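Long-range contacts in BtGH115A (Bacteroides thetaiotaomicron, PDB 5BY3), which acts as a family GH115 4-O-methyl-alpha-glucuronidase, a glycoside hydrolase with specificity for decorated arabinogalactans: residues D19-P27 / K143-K151; L47-L55 / S124-E133. All blocks are in the same frame, centred on the assembly; numbering follows the deposited sequence.

Contact 1: residues D19-P27 / K143-K151; sequences DFVLQSGQP and KETFRLSGK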
ATOM      1  N   ASP A  19     -22.518 -13.065 -31.951  1.00 47.85           N
ATOM      2  CA  ASP A  19     -22.750 -12.115 -30.782  1.00 54.03           C
ATOM      3  C   ASP A  19     -23.346 -12.695 -29.496  1.00 49.40           C
ATOM      4  O   ASP A  19     -24.323 -13.411 -29.558  1.00 53.61           O
ATOM      5  CB  ASP A  19     -23.645 -10.959 -31.216  1.00 59.64           C
ATOM      6  CG  ASP A  19     -22.890  -9.646 -31.351  1.00 70.73           C
ATOM      7  OD1 ASP A  19     -21.948  -9.563 -32.183  1.00 71.38           O
ATOM      8  OD2 ASP A  19     -23.256  -8.685 -30.639  1.00 73.43           O
ATOM      9  N   PHE A  20     -22.785 -12.341 -28.337  1.00 52.28           N
ATOM     10  CA  PHE A  20     -23.249 -12.819 -26.996  1.00 47.17           C
ATOM     11  C   PHE A  20     -24.126 -11.743 -26.326  1.00 52.94           C
ATOM     12  O   PHE A  20     -23.735 -10.570 -26.230  1.00 56.92           O
ATOM     13  CB  PHE A  20     -22.022 -13.168 -26.103  1.00 43.91           C
ATOM     14  CG  PHE A  20     -22.360 -13.541 -24.659  1.00 44.75           C
ATOM     15  CD1 PHE A  20     -22.903 -14.807 -24.333  1.00 44.13           C
ATOM     16  CD2 PHE A  20     -22.116 -12.637 -23.604  1.00 42.13           C
ATOM     17  CE1 PHE A  20     -23.208 -15.139 -23.008  1.00 38.35           C
ATOM     18  CE2 PHE A  20     -22.427 -12.970 -22.282  1.00 35.35           C
ATOM     19  CZ  PHE A  20     -22.969 -14.219 -21.989  1.00 37.88           C
ATOM     20  N   VAL A  21     -25.306 -12.145 -25.862  1.00 58.14           N
ATOM     21  CA  VAL A  21     -26.339 -11.205 -25.388  1.00 54.71           C
ATOM     22  C   VAL A  21     -26.979 -11.821 -24.136  1.00 51.55           C
ATOM     23  O   VAL A  21     -27.322 -12.988 -24.123  1.00 51.91           O
ATOM     24  CB  VAL A  21     -27.411 -10.871 -26.488  1.00 55.51           C
ATOM     25  CG1 VAL A  21     -28.459  -9.899 -25.962  1.00 62.89           C
ATOM     26  CG2 VAL A  21     -26.802 -10.237 -27.735  1.00 53.05           C
ATOM     27  N   LEU A  22     -27.071 -11.042 -23.068  1.00 47.89           N
ATOM     28  CA  LEU A  22     -27.796 -11.432 -21.862  1.00 44.98           C
ATOM     29  C   LEU A  22     -28.869 -10.381 -21.573  1.00 44.26           C
ATOM     30  O   LEU A  22     -28.533  -9.240 -21.270  1.00 46.78           O
ATOM     31  CB  LEU A  22     -26.852 -11.486 -20.677  1.00 41.88           C
ATOM     32  CG  LEU A  22     -25.959 -12.691 -20.390  1.00 45.63           C
ATOM     33  CD1 LEU A  22     -25.545 -12.574 -18.939  1.00 41.36           C
ATOM     34  CD2 LEU A  22     -26.621 -14.036 -20.642  1.00 39.57           C
ATOM     35  N   GLN A  23     -30.144 -10.746 -21.691  1.00 44.15           N
ATOM     36  CA  GLN A  23     -31.256  -9.788 -21.468  1.00 50.07           C
ATOM     37  C   GLN A  23     -31.545  -9.748 -19.959  1.00 43.87           C
ATOM     38  O   GLN A  23     -31.590 -10.790 -19.332  1.00 41.14           O
ATOM     39  CB  GLN A  23     -32.501 -10.188 -22.322  1.00 53.50           C
ATOM     40  CG  GLN A  23     -33.882  -9.695 -21.857  1.00 55.34           C
ATOM     41  CD  GLN A  23     -34.027  -8.170 -21.852  1.00 64.41           C
ATOM     42  OE1 GLN A  23     -33.746  -7.493 -22.864  1.00 72.77           O
ATOM     43  NE2 GLN A  23     -34.473  -7.618 -20.714  1.00 58.27           N
ATOM     44  N   SER A  24     -31.727  -8.563 -19.372  1.00 43.05           N
ATOM     45  CA  SER A  24     -32.051  -8.499 -17.920  1.00 46.87           C
ATOM     46  C   SER A  24     -33.400  -9.143 -17.586  1.00 44.66           C
ATOM     47  O   SER A  24     -34.243  -9.273 -18.445  1.00 45.95           O
ATOM     48  CB  SER A  24     -31.971  -7.065 -17.354  1.00 45.82           C
ATOM     49  OG  SER A  24     -33.145  -6.314 -17.568  1.00 52.93           O
ATOM     50  N   GLY A  25     -33.605  -9.516 -16.332  1.00 49.49           N
ATOM     51  CA  GLY A  25     -34.845 -10.157 -15.910  1.00 47.47           C
ATOM     52  C   GLY A  25     -34.879 -11.648 -16.208  1.00 50.81           C
ATOM     53  O   GLY A  25     -35.733 -12.346 -15.664  1.00 54.62           O
ATOM     54  N   GLN A  26     -33.947 -12.129 -17.041  1.00 45.45           N
ATOM     55  CA  GLN A  26     -33.924 -13.512 -17.541  1.00 50.03           C
ATOM     56  C   GLN A  26     -32.806 -14.352 -16.918  1.00 52.60           C
ATOM     57  O   GLN A  26     -31.711 -13.820 -16.706  1.00 55.33           O
ATOM     58  CB  GLN A  26     -33.739 -13.533 -19.066  1.00 50.50           C
ATOM     59  CG  GLN A  26     -35.040 -13.611 -19.832  1.00 52.33           C
ATOM     60  CD  GLN A  26     -34.893 -13.330 -21.305  1.00 53.72           C
ATOM     61  OE1 GLN A  26     -33.911 -13.740 -21.944  1.00 53.58           O
ATOM     62  NE2 GLN A  26     -35.892 -12.638 -21.871  1.00 51.32           N
ATOM     63  N   PRO A  27     -33.053 -15.664 -16.669  1.00 48.63           N
ATOM     64  CA  PRO A  27     -31.999 -16.480 -16.091  1.00 51.23           C
ATOM     65  C   PRO A  27     -30.898 -16.774 -17.114  1.00 51.98           C
ATOM     66  O   PRO A  27     -31.062 -16.505 -18.321  1.00 44.35           O
ATOM     67  CB  PRO A  27     -32.726 -17.788 -15.689  1.00 52.02           C
ATOM     68  CG  PRO A  27     -34.160 -17.612 -16.046  1.00 48.99           C
ATOM     69  CD  PRO A  27     -34.207 -16.501 -17.048  1.00 52.25           C
ATOM     70  N   LYS A 143     -28.415  -3.003 -15.209  1.00 44.54           N
ATOM     71  CA  LYS A 143     -28.378  -2.883 -16.652  1.00 45.42           C
ATOM     72  C   LYS A 143     -29.559  -3.526 -17.306  1.00 42.36           C
ATOM     73  O   LYS A 143     -30.087  -4.529 -16.827  1.00 43.12           O
ATOM     74  CB  LYS A 143     -27.082  -3.460 -17.208  1.00 50.17           C
ATOM     75  CG  LYS A 143     -25.987  -2.417 -17.267  1.00 54.05           C
ATOM     76  CD  LYS A 143     -24.639  -3.018 -16.992  1.00 57.58           C
ATOM     77  CE  LYS A 143     -24.078  -3.692 -18.207  1.00 50.90           C
ATOM     78  NZ  LYS A 143     -22.760  -3.039 -18.254  1.00 54.54           N
ATOM     79  N   GLU A 144     -29.977  -2.935 -18.408  1.00 44.43           N
ATOM     80  CA  GLU A 144     -31.033  -3.502 -19.216  1.00 46.96           C
ATOM     81  C   GLU A 144     -30.589  -4.699 -20.027  1.00 46.33           C
ATOM     82  O   GLU A 144     -31.302  -5.695 -20.050  1.00 52.27           O
ATOM     83  CB  GLU A 144     -31.644  -2.441 -20.120  1.00 52.62           C
ATOM     84  CG  GLU A 144     -32.983  -1.959 -19.604  1.00 71.67           C
ATOM     85  CD  GLU A 144     -34.040  -3.073 -19.501  1.00 77.67           C
ATOM     86  OE1 GLU A 144     -34.226  -3.837 -20.487  1.00 69.42           O
ATOM     87  OE2 GLU A 144     -34.684  -3.177 -18.423  1.00 83.89           O
ATOM     88  N   THR A 145     -29.455  -4.581 -20.727  1.00 46.28           N
ATOM     89  CA  THR A 145     -28.810  -5.710 -21.425  1.00 46.49           C
ATOM     90  C   THR A 145     -27.293  -5.635 -21.253  1.00 47.80           C
ATOM     91  O   THR A 145     -26.717  -4.561 -21.032  1.00 49.79           O
ATOM     92  CB  THR A 145     -29.075  -5.741 -22.941  1.00 47.20           C
ATOM     93  OG1 THR A 145     -28.691  -4.486 -23.488  1.00 53.45           O
ATOM     94  CG2 THR A 145     -30.552  -6.005 -23.283  1.00 46.19           C
ATOM     95  N   PHE A 146     -26.669  -6.805 -21.333  1.00 46.89           N
ATOM     96  CA  PHE A 146     -25.239  -6.942 -21.428  1.00 47.78           C
ATOM     97  C   PHE A 146     -24.896  -7.670 -22.722  1.00 47.15           C
ATOM     98  O   PHE A 146     -25.333  -8.802 -22.917  1.00 41.93           O
ATOM     99  CB  PHE A 146     -24.688  -7.699 -20.231  1.00 45.43           C
ATOM    100  CG  PHE A 146     -23.219  -7.946 -20.317  1.00 50.79           C
ATOM    101  CD1 PHE A 146     -22.316  -6.877 -20.274  1.00 50.43           C
ATOM    102  CD2 PHE A 146     -22.727  -9.243 -20.460  1.00 47.82           C
ATOM    103  CE1 PHE A 146     -20.940  -7.104 -20.369  1.00 50.61           C
ATOM    104  CE2 PHE A 146     -21.368  -9.466 -20.555  1.00 48.02           C
ATOM    105  CZ  PHE A 146     -20.476  -8.397 -20.513  1.00 50.17           C
ATOM    106  N   ARG A 147     -24.074  -7.020 -23.554  1.00 53.72           N
ATOM    107  CA  ARG A 147     -23.807  -7.408 -24.948  1.00 56.64           C
ATOM    108  C   ARG A 147     -22.325  -7.298 -25.267  1.00 59.47           C
ATOM    109  O   ARG A 147     -21.781  -6.193 -25.320  1.00 62.90           O
ATOM    110  CB  ARG A 147     -24.573  -6.471 -25.872  1.00 58.96           C
ATOM    111  CG  ARG A 147     -24.620  -6.898 -27.323  1.00 70.10           C
ATOM    112  CD  ARG A 147     -24.175  -5.755 -28.222  1.00 79.98           C
ATOM    113  NE  ARG A 147     -24.957  -4.517 -28.032  1.00 84.12           N
ATOM    114  CZ  ARG A 147     -24.466  -3.281 -28.182  1.00 80.21           C
ATOM    115  NH1 ARG A 147     -23.184  -3.106 -28.501  1.00 68.97           N
ATOM    116  NH2 ARG A 147     -25.250  -2.215 -28.010  1.00 70.39           N
ATOM    117  N   LEU A 148     -21.688  -8.451 -25.466  1.00 58.49           N
ATOM    118  CA  LEU A 148     -20.321  -8.554 -25.977  1.00 53.85           C
ATOM    119  C   LEU A 148     -20.273  -9.073 -27.427  1.00 56.58           C
ATOM    120  O   LEU A 148     -20.993 -10.021 -27.800  1.00 57.18           O
ATOM    121  CB  LEU A 148     -19.490  -9.513 -25.112  1.00 52.42           C
ATOM    122  CG  LEU A 148     -19.013  -9.238 -23.678  1.00 50.14           C
ATOM    123  CD1 LEU A 148     -18.196 -10.443 -23.242  1.00 52.24           C
ATOM    124  CD2 LEU A 148     -18.191  -7.966 -23.516  1.00 44.08           C
ATOM    125  N   SER A 149     -19.375  -8.485 -28.219  1.00 60.75           N
ATOM    126  CA  SER A 149     -19.206  -8.827 -29.636  1.00 63.69           C
ATOM    127  C   SER A 149     -18.806 -10.267 -29.874  1.00 63.92           C
ATOM    128  O   SER A 149     -18.120 -10.862 -29.029  1.00 53.32           O
ATOM    129  CB  SER A 149     -18.147  -7.938 -30.256  1.00 62.51           C
ATOM    130  OG  SER A 149     -18.797  -6.865 -30.876  1.00 71.81           O
ATOM    131  N   GLY A 150     -19.215 -10.803 -31.033  1.00 57.46           N
ATOM    132  CA  GLY A 150     -18.718 -12.095 -31.513  1.00 56.61           C
ATOM    133  C   GLY A 150     -17.208 -12.045 -31.742  1.00 58.13           C
ATOM    134  O   GLY A 150     -16.546 -13.070 -31.726  1.00 59.45           O
ATOM    135  N   LYS A 151     -16.673 -10.843 -31.945  1.00 59.56           N
ATOM    136  CA  LYS A 151     -15.247 -10.625 -32.128  1.00 65.07           C
ATOM    137  C   LYS A 151     -14.462 -10.303 -30.856  1.00 65.08           C
ATOM    138  O   LYS A 151     -13.233 -10.239 -30.916  1.00 64.72           O
ATOM    139  CB  LYS A 151     -15.027  -9.505 -33.148  1.00 74.55           C
ATOM    140  CG  LYS A 151     -14.649  -9.999 -34.539  1.00 84.17           C
ATOM    141  CD  LYS A 151     -14.724  -8.890 -35.587  1.00 85.72           C
ATOM    142  CE  LYS A 151     -16.008  -8.973 -36.403  1.00 88.80           C
ATOM    143  NZ  LYS A 151     -17.223  -8.694 -35.583  1.00 88.49           N
TER
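F20 and F146 stand on the same face of a two-stranded antiparallel sheet, diagonal neighbours on strands 20-23 and 145-148. Both carry CG anti to the backbone N (chi1 174° and 176°), which brings the edge of the F20 ring up to F146, F20 CE2 lying 4.0 Å from F146 CE2. The ring of F20 is a wedge whose edge fits the notch between two side chains of the facing strand, taking F146 CE2 and L148 CB near its plane. Beside it L22 pairs with F146, L22 CB lying 4.4 Å from F146 CB. V21, Q23, T145 and R147 project from the other face, which is largely exposed. There V21 lies alongside R147, V21 CG2 against R147 CG at 4.0 Å. The chain of Q23 bends at chi2 (63°), so that OE1 rests 3.5 Å from T145 CG2 while NE2 donates to S24 O at 2.8 Å. Truncating Q23 to an alanine would probably leave S24 O without this donor and uncover the T145 methyl. Backbone bonds close the F20-L148 and L22-F146 pairs, and S24 N extends the ladder to E144 O (3.0 Å). At the opposite end D19 OD1 accepts from G150 N (3.2 Å), met from above the carboxylate plane. A type II turn from Q23 to Q26, with G25 at positive phi, then takes the chain away. The face bearing the rings is turned inward: L22 sits on L51 and L55 of helix 38-55, while F20 and L148 rest on L106 of strand 106-110.

Contact 2: residues L47-L55 / S124-E133; sequences LSRDLQTVL and SRLLGVSPWE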
ATOM      1  N   LEU A  47     -20.054 -14.333  -9.096  1.00 41.83           N
ATOM      2  CA  LEU A  47     -20.593 -13.815 -10.363  1.00 41.79           C
ATOM      3  C   LEU A  47     -22.119 -13.845 -10.382  1.00 42.07           C
ATOM      4  O   LEU A  47     -22.770 -12.917 -10.878  1.00 45.18           O
ATOM      5  CB  LEU A  47     -20.005 -14.544 -11.580  1.00 36.37           C
ATOM      6  CG  LEU A  47     -20.514 -14.149 -12.964  1.00 38.62           C
ATOM      7  CD1 LEU A  47     -20.062 -12.779 -13.422  1.00 38.65           C
ATOM      8  CD2 LEU A  47     -20.066 -15.163 -13.983  1.00 42.53           C
ATOM      9  N   SER A  48     -22.669 -14.915  -9.832  1.00 36.69           N
ATOM     10  CA  SER A  48     -24.095 -15.142  -9.826  1.00 39.93           C
ATOM     11  C   SER A  48     -24.722 -14.062  -9.012  1.00 41.38           C
ATOM     12  O   SER A  48     -25.727 -13.474  -9.424  1.00 46.21           O
ATOM     13  CB  SER A  48     -24.427 -16.497  -9.205  1.00 38.93           C
ATOM     14  OG  SER A  48     -23.702 -17.466  -9.887  1.00 46.08           O
ATOM     15  N   ARG A  49     -24.111 -13.805  -7.858  1.00 42.28           N
ATOM     16  CA  ARG A  49     -24.496 -12.671  -7.021  1.00 45.52           C
ATOM     17  C   ARG A  49     -24.556 -11.349  -7.830  1.00 43.61           C
ATOM     18  O   ARG A  49     -25.490 -10.575  -7.674  1.00 46.07           O
ATOM     19  CB  ARG A  49     -23.539 -12.582  -5.842  1.00 45.79           C
ATOM     20  CG  ARG A  49     -23.944 -11.580  -4.798  1.00 52.72           C
ATOM     21  CD  ARG A  49     -23.159 -11.865  -3.541  1.00 57.29           C
ATOM     22  NE  ARG A  49     -22.087 -10.910  -3.355  1.00 57.64           N
ATOM     23  CZ  ARG A  49     -21.111 -11.046  -2.460  1.00 62.72           C
ATOM     24  NH1 ARG A  49     -21.039 -12.115  -1.674  1.00 60.82           N
ATOM     25  NH2 ARG A  49     -20.191 -10.101  -2.358  1.00 69.97           N
ATOM     26  N   ASP A  50     -23.580 -11.151  -8.722  1.00 43.14           N
ATOM     27  CA  ASP A  50     -23.467  -9.947  -9.540  1.00 46.10           C
ATOM     28  C   ASP A  50     -24.406  -9.977 -10.717  1.00 43.88           C
ATOM     29  O   ASP A  50     -24.979  -8.956 -11.043  1.00 49.79           O
ATOM     30  CB  ASP A  50     -22.011  -9.717  -9.990  1.00 46.72           C
ATOM     31  CG  ASP A  50     -21.053  -9.608  -8.812  1.00 52.53           C
ATOM     32  OD1 ASP A  50     -21.520  -9.386  -7.650  1.00 54.44           O
ATOM     33  OD2 ASP A  50     -19.831  -9.779  -9.040  1.00 56.57           O
ATOM     34  N   LEU A  51     -24.574 -11.145 -11.346  1.00 46.61           N
ATOM     35  CA  LEU A  51     -25.604 -11.354 -12.375  1.00 44.16           C
ATOM     36  C   LEU A  51     -27.035 -10.997 -11.904  1.00 45.67           C
ATOM     37  O   LEU A  51     -27.777 -10.346 -12.639  1.00 49.79           O
ATOM     38  CB  LEU A  51     -25.548 -12.802 -12.896  1.00 43.40           C
ATOM     39  CG  LEU A  51     -24.486 -13.041 -13.976  1.00 43.92           C
ATOM     40  CD1 LEU A  51     -24.097 -14.505 -13.964  1.00 42.65           C
ATOM     41  CD2 LEU A  51     -24.921 -12.611 -15.362  1.00 36.42           C
ATOM     42  N   GLN A  52     -27.400 -11.437 -10.694  1.00 40.93           N
ATOM     43  CA  GLN A  52     -28.602 -11.004 -10.008  1.00 46.71           C
ATOM     44  C   GLN A  52     -28.647  -9.489  -9.768  1.00 48.24           C
ATOM     45  O   GLN A  52     -29.655  -8.848 -10.082  1.00 43.34           O
ATOM     46  CB  GLN A  52     -28.728 -11.743  -8.658  1.00 52.42           C
ATOM     47  CG  GLN A  52     -30.122 -11.780  -8.054  1.00 52.06           C
ATOM     48  CD  GLN A  52     -31.187 -12.376  -8.990  1.00 62.77           C
ATOM     49  OE1 GLN A  52     -31.196 -13.576  -9.277  1.00 60.45           O
ATOM     50  NE2 GLN A  52     -32.091 -11.527  -9.467  1.00 63.34           N
ATOM     51  N   THR A  53     -27.582  -8.918  -9.188  1.00 45.21           N
ATOM     52  CA  THR A  53     -27.596  -7.493  -8.825  1.00 40.04           C
ATOM     53  C   THR A  53     -27.733  -6.632 -10.092  1.00 42.78           C
ATOM     54  O   THR A  53     -28.601  -5.765 -10.171  1.00 44.48           O
ATOM     55  CB  THR A  53     -26.353  -7.094  -8.024  1.00 38.91           C
ATOM     56  OG1 THR A  53     -26.175  -8.001  -6.930  1.00 44.68           O
ATOM     57  CG2 THR A  53     -26.463  -5.687  -7.459  1.00 37.33           C
ATOM     58  N   VAL A  54     -26.904  -6.903 -11.092  1.00 37.87           N
ATOM     59  CA  VAL A  54     -26.757  -5.978 -12.196  1.00 37.28           C
ATOM     60  C   VAL A  54     -27.871  -6.228 -13.166  1.00 40.31           C
ATOM     61  O   VAL A  54     -28.406  -5.275 -13.701  1.00 49.81           O
ATOM     62  CB  VAL A  54     -25.363  -6.086 -12.890  1.00 36.06           C
ATOM     63  CG1 VAL A  54     -25.292  -5.354 -14.248  1.00 31.07           C
ATOM     64  CG2 VAL A  54     -24.288  -5.540 -11.976  1.00 36.45           C
ATOM     65  N   LEU A  55     -28.221  -7.495 -13.365  1.00 39.35           N
ATOM     66  CA  LEU A  55     -29.119  -7.898 -14.445  1.00 40.91           C
ATOM     67  C   LEU A  55     -30.432  -8.564 -14.010  1.00 40.33           C
ATOM     68  O   LEU A  55     -31.251  -8.876 -14.855  1.00 40.92           O
ATOM     69  CB  LEU A  55     -28.398  -8.810 -15.449  1.00 39.72           C
ATOM     70  CG  LEU A  55     -27.430  -8.200 -16.453  1.00 44.31           C
ATOM     71  CD1 LEU A  55     -26.774  -9.338 -17.208  1.00 42.16           C
ATOM     72  CD2 LEU A  55     -28.120  -7.281 -17.454  1.00 48.56           C
ATOM     73  N   SER A 124     -17.530 -10.123 -14.148  1.00 46.43           N
ATOM     74  CA  SER A 124     -18.118  -9.327 -13.099  1.00 42.72           C
ATOM     75  C   SER A 124     -17.664  -7.839 -13.174  1.00 47.66           C
ATOM     76  O   SER A 124     -18.498  -6.935 -13.024  1.00 51.05           O
ATOM     77  CB  SER A 124     -17.882 -10.019 -11.776  1.00 41.31           C
ATOM     78  OG  SER A 124     -17.734  -9.079 -10.742  1.00 55.41           O
ATOM     79  N   ARG A 125     -16.381  -7.589 -13.455  1.00 44.74           N
ATOM     80  CA  ARG A 125     -15.881  -6.223 -13.765  1.00 48.57           C
ATOM     81  C   ARG A 125     -16.557  -5.575 -14.991  1.00 48.67           C
ATOM     82  O   ARG A 125     -16.877  -4.370 -14.963  1.00 46.15           O
ATOM     83  CB  ARG A 125     -14.343  -6.195 -13.929  1.00 48.50           C
ATOM     84  CG  ARG A 125     -13.575  -6.274 -12.606  1.00 46.84           C
ATOM     85  CD  ARG A 125     -12.173  -6.889 -12.747  1.00 48.31           C
ATOM     86  NE  ARG A 125     -11.337  -6.632 -11.559  1.00 59.96           N
ATOM     87  CZ  ARG A 125     -10.739  -5.461 -11.250  1.00 62.19           C
ATOM     88  NH1 ARG A 125     -10.822  -4.376 -12.038  1.00 56.41           N
ATOM     89  NH2 ARG A 125     -10.030  -5.372 -10.132  1.00 58.05           N
ATOM     90  N   LEU A 126     -16.751  -6.376 -16.050  1.00 44.47           N
ATOM     91  CA  LEU A 126     -17.423  -5.975 -17.295  1.00 39.18           C
ATOM     92  C   LEU A 126     -18.898  -5.564 -17.056  1.00 42.95           C
ATOM     93  O   LEU A 126     -19.465  -4.725 -17.752  1.00 43.41           O
ATOM     94  CB  LEU A 126     -17.385  -7.150 -18.287  1.00 36.68           C
ATOM     95  CG  LEU A 126     -16.049  -7.494 -18.947  1.00 38.56           C
ATOM     96  CD1 LEU A 126     -16.220  -8.685 -19.828  1.00 34.00           C
ATOM     97  CD2 LEU A 126     -15.484  -6.337 -19.763  1.00 35.99           C
ATOM     98  N   LEU A 127     -19.529  -6.205 -16.091  1.00 41.36           N
ATOM     99  CA  LEU A 127     -20.865  -5.866 -15.732  1.00 44.35           C
ATOM    100  C   LEU A 127     -20.886  -4.563 -14.903  1.00 52.36           C
ATOM    101  O   LEU A 127     -21.958  -4.081 -14.521  1.00 54.42           O
ATOM    102  CB  LEU A 127     -21.488  -7.021 -14.971  1.00 39.48           C
ATOM    103  CG  LEU A 127     -21.677  -8.294 -15.772  1.00 41.09           C
ATOM    104  CD1 LEU A 127     -22.148  -9.339 -14.804  1.00 45.94           C
ATOM    105  CD2 LEU A 127     -22.710  -8.133 -16.878  1.00 44.83           C
ATOM    106  N   GLY A 128     -19.707  -3.995 -14.647  1.00 45.23           N
ATOM    107  CA  GLY A 128     -19.630  -2.739 -13.952  1.00 44.32           C
ATOM    108  C   GLY A 128     -19.681  -2.879 -12.448  1.00 47.78           C
ATOM    109  O   GLY A 128     -20.065  -1.927 -11.761  1.00 51.81           O
ATOM    110  N   VAL A 129     -19.265  -4.040 -11.930  1.00 46.14           N
ATOM    111  CA  VAL A 129     -19.206  -4.273 -10.478  1.00 44.84           C
ATOM    112  C   VAL A 129     -17.812  -3.936  -9.916  1.00 47.30           C
ATOM    113  O   VAL A 129     -16.824  -4.575 -10.265  1.00 50.01           O
ATOM    114  CB  VAL A 129     -19.632  -5.723 -10.110  1.00 45.16           C
ATOM    115  CG1 VAL A 129     -19.725  -5.921  -8.605  1.00 42.29           C
ATOM    116  CG2 VAL A 129     -20.959  -6.084 -10.770  1.00 42.46           C
ATOM    117  N   SER A 130     -17.749  -2.907  -9.066  1.00 44.27           N
ATOM    118  CA  SER A 130     -16.525  -2.498  -8.382  1.00 42.01           C
ATOM    119  C   SER A 130     -16.059  -3.572  -7.369  1.00 44.73           C
ATOM    120  O   SER A 130     -16.900  -4.223  -6.725  1.00 39.18           O
ATOM    121  CB  SER A 130     -16.789  -1.164  -7.657  1.00 42.13           C
ATOM    122  OG  SER A 130     -15.930  -0.926  -6.545  1.00 41.03           O
ATOM    123  N   PRO A 131     -14.722  -3.749  -7.210  1.00 45.28           N
ATOM    124  CA  PRO A 131     -14.171  -4.443  -6.026  1.00 45.00           C
ATOM    125  C   PRO A 131     -14.769  -4.008  -4.675  1.00 43.96           C
ATOM    126  O   PRO A 131     -14.840  -4.824  -3.749  1.00 46.75           O
ATOM    127  CB  PRO A 131     -12.684  -4.057  -6.060  1.00 41.92           C
ATOM    128  CG  PRO A 131     -12.390  -3.961  -7.528  1.00 45.50           C
ATOM    129  CD  PRO A 131     -13.657  -3.450  -8.197  1.00 43.04           C
ATOM    130  N   TRP A 132     -15.194  -2.754  -4.573  1.00 39.68           N
ATOM    131  CA  TRP A 132     -15.685  -2.191  -3.329  1.00 38.07           C
ATOM    132  C   TRP A 132     -17.231  -2.121  -3.228  1.00 42.34           C
ATOM    133  O   TRP A 132     -17.778  -1.446  -2.330  1.00 41.32           O
ATOM    134  CB  TRP A 132     -15.067  -0.823  -3.152  1.00 36.97           C
ATOM    135  CG  TRP A 132     -13.600  -0.847  -3.377  1.00 35.69           C
ATOM    136  CD1 TRP A 132     -12.956  -0.591  -4.527  1.00 37.03           C
ATOM    137  CD2 TRP A 132     -12.604  -1.199  -2.423  1.00 34.00           C
ATOM    138  NE1 TRP A 132     -11.594  -0.742  -4.356  1.00 37.78           N
ATOM    139  CE2 TRP A 132     -11.360  -1.122  -3.069  1.00 35.46           C
ATOM    140  CE3 TRP A 132     -12.649  -1.576  -1.079  1.00 35.01           C
ATOM    141  CZ2 TRP A 132     -10.169  -1.381  -2.422  1.00 38.49           C
ATOM    142  CZ3 TRP A 132     -11.469  -1.837  -0.422  1.00 36.66           C
ATOM    143  CH2 TRP A 132     -10.235  -1.738  -1.093  1.00 37.79           C
ATOM    144  N   GLU A 133     -17.897  -2.794  -4.173  1.00 39.84           N
ATOM    145  CA  GLU A 133     -19.320  -3.138  -4.144  1.00 42.05           C
ATOM    146  C   GLU A 133     -19.847  -3.278  -2.713  1.00 41.57           C
ATOM    147  O   GLU A 133     -20.781  -2.586  -2.296  1.00 46.27           O
ATOM    148  CB  GLU A 133     -19.486  -4.454  -4.922  1.00 48.51           C
ATOM    149  CG  GLU A 133     -20.819  -5.182  -4.815  1.00 57.44           C
ATOM    150  CD  GLU A 133     -20.826  -6.302  -3.799  1.00 63.45           C
ATOM    151  OE1 GLU A 133     -19.904  -7.153  -3.792  1.00 60.37           O
ATOM    152  OE2 GLU A 133     -21.798  -6.338  -3.011  1.00 77.77           O
TER
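L127 pushes its side chain into the flank of helix 38-55: L127 CD1 lies 4.3 Å from L47 CD1 and touches L51 CD2 too, while CD2 meets L55 CD1. Both methyls of V54 lie close to the carbonyl oxygen of L127. With V54 CG1 anti to the backbone N (chi1 167°), that methyl faces L127 O at 3.6 Å, and V54 CG2 meets V129 CG2, also at 3.6 Å. V129 then crosses D50, V129 CG2 against D50 CB at 3.9 Å. Next to these apolar contacts S124 OG donates to D50 OD2 (2.8 Å), reaching the carboxylate on its anti side, and L47 CD1 lies against S124 CB. The placing of L127 and V129 follows from the end of helix 113-126: G128 has positive phi, and a Schellman motif sends G128 N to R125 O and V129 N to S124 O (3.2 Å), turning the chain back along helix 38-55. Further on, R49 NH2 forms a salt bridge to E133 OE1 (3.3 Å), within the guanidinium plane and on the syn side of the carboxylate, the two planes 65° apart. Both groups have stronger salt-bridge partners outside, E201 for R49 and R205 for E133. R205, on helix 193-205, also pairs with D50 OD2, and its charge would probably offset the closeness of the D50 and E133 carboxylates, D50 OD1 and E133 OE1 being 4.7 Å apart.

How the contacts relate
Contact 2 is nested along the chain inside the loop closed by contact 1, and the two centres lie about 14 Å apart. They join at the C-terminal end of helix 38-55, whose last carbonyls probably accept hydrogen bonds from both strand-bearing segments: K143 N is 2.7 Å from V54 O, and G25 N is 2.9 Å from L55 O. S24 CB packs against that same L55 O at 3.2 Å. F146 links the apolar parts, touching both L55 and L127. The nickel ion is bound elsewhere, at L404 and D436, and neither contact supplies a residue to it. The centre of contact 1 is about 36 Å from the centre of the chain, that of contact 2 about 25 Å.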